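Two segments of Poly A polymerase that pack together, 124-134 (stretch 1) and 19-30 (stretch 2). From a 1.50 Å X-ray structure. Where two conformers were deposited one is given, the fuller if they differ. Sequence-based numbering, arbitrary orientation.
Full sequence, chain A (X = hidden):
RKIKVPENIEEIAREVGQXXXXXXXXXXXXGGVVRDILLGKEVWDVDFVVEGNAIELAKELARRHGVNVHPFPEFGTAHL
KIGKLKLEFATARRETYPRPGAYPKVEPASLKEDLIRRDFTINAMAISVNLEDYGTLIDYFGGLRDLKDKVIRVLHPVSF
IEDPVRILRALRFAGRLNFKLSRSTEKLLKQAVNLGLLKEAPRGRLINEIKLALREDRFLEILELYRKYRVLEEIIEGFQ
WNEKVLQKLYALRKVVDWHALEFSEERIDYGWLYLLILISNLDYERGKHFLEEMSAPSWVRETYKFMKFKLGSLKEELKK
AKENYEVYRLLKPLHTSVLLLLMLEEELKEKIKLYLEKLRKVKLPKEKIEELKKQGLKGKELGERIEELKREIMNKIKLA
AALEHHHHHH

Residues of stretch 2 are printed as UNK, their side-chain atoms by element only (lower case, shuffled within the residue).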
# COMPACT_ATOMS: atom_id res chain seq x y z
N ALA A 124 -2.14 -18.95 -1.12
CA ALA A 124 -3.18 -19.96 -1.05
C ALA A 124 -2.79 -21.13 -0.16
O ALA A 124 -3.27 -22.24 -0.34
CB ALA A 124 -3.52 -20.45 -2.45
N MET A 125 -1.92 -20.87 0.81
CA MET A 125 -1.53 -21.90 1.77
C MET A 125 -2.22 -21.73 3.11
O MET A 125 -2.79 -20.67 3.41
CB MET A 125 -0.02 -21.90 1.97
CG MET A 125 0.70 -22.34 0.69
SD MET A 125 2.50 -22.31 0.80
CE MET A 125 2.80 -20.55 0.70
N ALA A 126 -2.17 -22.77 3.93
CA ALA A 126 -2.77 -22.75 5.25
C ALA A 126 -1.86 -23.44 6.26
O ALA A 126 -1.00 -24.23 5.89
CB ALA A 126 -4.14 -23.41 5.23
N ILE A 127 -2.06 -23.12 7.53
CA ILE A 127 -1.42 -23.83 8.62
C ILE A 127 -2.50 -24.43 9.50
O ILE A 127 -3.36 -23.71 10.02
CB ILE A 127 -0.52 -22.91 9.47
CG1 ILE A 127 0.57 -22.28 8.60
CG2 ILE A 127 0.11 -23.70 10.63
CD1 ILE A 127 1.24 -21.07 9.24
N SER A 128 -2.48 -25.75 9.66
CA SER A 128 -3.44 -26.38 10.57
C SER A 128 -3.17 -25.98 12.01
O SER A 128 -2.03 -26.03 12.46
CB SER A 128 -3.39 -27.90 10.45
OG SER A 128 -4.28 -28.46 11.41
N VAL A 129 -4.21 -25.60 12.75
CA VAL A 129 -4.05 -25.43 14.18
C VAL A 129 -4.84 -26.51 14.90
O VAL A 129 -5.11 -26.43 16.10
CB VAL A 129 -4.47 -24.01 14.65
CG1 VAL A 129 -3.56 -22.98 13.98
CG2 VAL A 129 -5.95 -23.73 14.37
N ASN A 130 -5.20 -27.56 14.17
CA ASN A 130 -5.99 -28.63 14.75
C ASN A 130 -5.17 -29.58 15.60
O ASN A 130 -3.95 -29.64 15.48
CB ASN A 130 -6.72 -29.37 13.63
CG ASN A 130 -7.62 -28.45 12.87
OD1 ASN A 130 -8.63 -27.98 13.40
ND2 ASN A 130 -7.22 -28.12 11.63
N LEU A 131 -5.85 -30.32 16.47
CA LEU A 131 -5.17 -31.06 17.51
C LEU A 131 -4.24 -32.14 16.98
O LEU A 131 -3.19 -32.38 17.55
CB LEU A 131 -6.17 -31.71 18.47
CG LEU A 131 -7.05 -30.76 19.29
CD1 LEU A 131 -7.95 -31.55 20.22
CD2 LEU A 131 -6.20 -29.77 20.09
N GLU A 132 -4.63 -32.79 15.88
CA GLU A 132 -3.90 -34.00 15.48
C GLU A 132 -2.75 -33.73 14.52
O GLU A 132 -1.90 -34.59 14.31
CB GLU A 132 -4.86 -35.02 14.88
CG GLU A 132 -5.05 -34.92 13.38
CD GLU A 132 -5.97 -33.80 12.97
OE1 GLU A 132 -6.58 -33.16 13.85
OE2 GLU A 132 -6.07 -33.55 11.74
N ASP A 133 -2.71 -32.53 13.93
CA ASP A 133 -1.67 -32.21 12.96
C ASP A 133 -1.22 -30.75 13.10
O ASP A 133 -0.94 -30.08 12.12
CB ASP A 133 -2.15 -32.49 11.53
CG ASP A 133 -3.23 -31.53 11.08
OD1 ASP A 133 -3.90 -30.93 11.95
OD2 ASP A 133 -3.40 -31.36 9.85
N TYR A 134 -1.13 -30.30 14.33
CA TYR A 134 -0.83 -28.90 14.62
C TYR A 134 0.46 -28.43 13.96
O TYR A 134 1.51 -29.07 14.10
CB TYR A 134 -0.75 -28.69 16.12
CG TYR A 134 -0.56 -27.26 16.54
CD1 TYR A 134 0.70 -26.74 16.75
CD2 TYR A 134 -1.66 -26.42 16.71
CE1 TYR A 134 0.88 -25.42 17.15
CE2 TYR A 134 -1.50 -25.11 17.11
CZ TYR A 134 -0.23 -24.62 17.33
OH TYR A 134 -0.08 -23.32 17.73
N UNK A 19 -10.90 -25.21 20.79
CA UNK A 19 -12.30 -24.84 20.68
C UNK A 19 -12.92 -25.49 19.44
O UNK A 19 -14.04 -25.99 19.49
c UNK A 19 -11.94 -21.17 21.89
c UNK A 19 -13.93 -22.94 20.37
c UNK A 19 -12.48 -23.31 20.62
c UNK A 19 -12.02 -22.68 21.94
N UNK A 20 -12.18 -25.50 18.33
CA UNK A 20 -12.68 -26.15 17.12
C UNK A 20 -13.04 -27.61 17.39
O UNK A 20 -14.12 -28.07 17.01
c UNK A 20 -11.65 -26.05 15.99
N UNK A 21 -12.14 -28.33 18.06
CA UNK A 21 -12.42 -29.73 18.39
C UNK A 21 -13.67 -29.86 19.27
O UNK A 21 -14.50 -30.74 19.04
c UNK A 21 -11.24 -30.39 19.10
c UNK A 21 -11.47 -31.88 19.36
c UNK A 21 -11.91 -34.09 18.21
n UNK A 21 -13.35 -34.20 18.51
c UNK A 21 -11.48 -32.64 18.04
N UNK A 22 -13.81 -28.98 20.26
CA UNK A 22 -14.98 -29.01 21.14
C UNK A 22 -16.27 -28.85 20.35
O UNK A 22 -17.31 -29.42 20.71
c UNK A 22 -13.74 -28.07 23.20
c UNK A 22 -13.60 -26.87 24.12
o UNK A 22 -12.47 -26.59 24.59
o UNK A 22 -14.62 -26.19 24.37
c UNK A 22 -14.89 -27.92 22.21
N UNK A 23 -16.21 -28.08 19.27
CA UNK A 23 -17.36 -27.81 18.42
C UNK A 23 -17.52 -28.78 17.25
O UNK A 23 -18.46 -28.67 16.47
s UNK A 23 -17.15 -23.71 18.28
c UNK A 23 -17.28 -26.39 17.88
c UNK A 23 -17.27 -25.35 18.96
c UNK A 23 -17.52 -22.77 19.76
N UNK A 24 -16.58 -29.71 17.13
CA UNK A 24 -16.59 -30.65 16.02
C UNK A 24 -16.21 -30.03 14.69
O UNK A 24 -16.62 -30.50 13.63
N UNK A 25 -15.40 -28.96 14.75
CA UNK A 25 -14.98 -28.24 13.55
C UNK A 25 -13.48 -28.34 13.34
O UNK A 25 -12.77 -28.88 14.18
c UNK A 25 -16.83 -26.54 14.07
c UNK A 25 -17.78 -27.24 13.10
c UNK A 25 -15.38 -26.77 13.65
c UNK A 25 -17.13 -25.06 14.16
N UNK A 26 -13.00 -27.80 12.23
CA UNK A 26 -11.56 -27.66 11.99
C UNK A 26 -11.24 -26.22 11.66
O UNK A 26 -12.06 -25.52 11.06
n UNK A 26 -9.23 -30.87 10.02
n UNK A 26 -8.80 -32.19 11.86
c UNK A 26 -11.24 -30.05 11.22
c UNK A 26 -11.08 -28.59 10.87
c UNK A 26 -10.68 -30.97 10.14
c UNK A 26 -8.37 -31.46 10.84
n UNK A 26 -7.07 -31.32 10.64
N UNK A 27 -10.04 -25.79 12.04
CA UNK A 27 -9.62 -24.41 11.83
C UNK A 27 -8.19 -24.33 11.34
O UNK A 27 -7.35 -25.19 11.67
c UNK A 27 -9.78 -23.59 13.11
N UNK A 28 -7.90 -23.28 10.58
CA UNK A 28 -6.62 -23.11 9.90
C UNK A 28 -6.24 -21.64 9.84
O UNK A 28 -7.10 -20.79 9.62
o UNK A 28 -9.06 -28.77 8.05
c UNK A 28 -8.68 -25.18 8.29
c UNK A 28 -8.46 -27.54 8.15
c UNK A 28 -7.08 -27.43 8.23
c UNK A 28 -6.51 -26.17 8.33
c UNK A 28 -7.30 -25.03 8.35
c UNK A 28 -9.25 -26.42 8.19
c UNK A 28 -6.68 -23.66 8.47
N UNK A 29 -4.96 -21.33 10.00
CA UNK A 29 -4.46 -20.01 9.65
C UNK A 29 -4.29 -20.01 8.13
O UNK A 29 -3.82 -20.99 7.58
c UNK A 29 -2.01 -19.76 12.63
c UNK A 29 -3.31 -19.72 11.86
c UNK A 29 -2.58 -18.35 9.90
c UNK A 29 -3.13 -19.70 10.35
N UNK A 30 -4.71 -18.94 7.45
CA UNK A 30 -4.74 -18.96 5.98
C UNK A 30 -4.20 -17.70 5.30
O UNK A 30 -4.26 -16.61 5.86
c UNK A 30 -6.16 -19.16 5.43
c UNK A 30 -7.03 -17.96 5.77
c UNK A 30 -6.77 -20.46 5.94
O HOH W 1 -10.30 -30.09 14.79
O HOH W 2 -5.50 -30.34 8.53

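Position 19 lies in a helix. Its side chain has four carbons, forked at the first, with one arm two carbons long. It makes no contact with stretch 1. This is Ile19.

Position 20 has a single side-chain carbon. It points toward stretch 1, and its CB lies 4.4 Å from OD1 of Asn130. This is Ala20.

Position 21 has four carbons in a row ending in nitrogen. Its second carbon sits 3.6 Å from CD1 of Leu131, while the nitrogen leads away. This is Lys21.

Position 22 has three carbons, the third carrying two oxygens. It does not reach stretch 1. This is Glu22.

Position 23 has an unbranched chain of two carbons, sulfur and one carbon. It too is out of reach. This is Met23.

Position 24 has no side-chain atoms. Its phi is positive, 72°, a value that favours glycine. It closes the helix in a Schellman motif. This is Gly24.

Position 25 has four carbons, forked at the second. Its end leads away from stretch 1. This is Leu25.

Position 26 has three carbons, a nitrogen, then a carbon carrying two more nitrogens. That planar group meets the Glu132 carboxylate near its own plane. This is Arg26. Its NH2 lies 2.7 Å from Glu132 OE2 and its NH1 3.1 Å from Glu132 OE1, both hydrogen bonds within a salt bridge. Asp133 OD1 forms a longer salt bridge to NH2, 3.5 Å.

Position 27 has one carbon, its CB 4.0 Å from CG2 of Val129. Its backbone N donates to Asn130 OD1 at 2.9 Å. This is Ala27.

Position 28 has one carbon, then a six-carbon ring bearing an oxygen. Asn130 ND2 lies over one ring face. This is Tyr28. Its OH accepts from Arg26 NE at 2.9 Å.

Position 29 has four carbons, forked at the first, one arm two carbons long. Its CB is 4.2 Å from Ile127 CB. This is Ile29. Its CD1 reaches Val129 CG1 at 3.8 Å.

Position 30 has one carbon carrying two more. One of these lies 4.0 Å from Ala126 CB. This is Val30.

The contact joins two antiparallel strands. Ile127 N donates to Ile29 O at 2.8 Å, and Ile29 N donates to Ile127 O at 2.9 Å. Beyond the strand, Asn130 continues the pairing through its side chain, its OD1 accepting from Ala27 N, while the acidic residues hold Arg26.

Stretch 2 19-30: IAKEMGLRAYIV
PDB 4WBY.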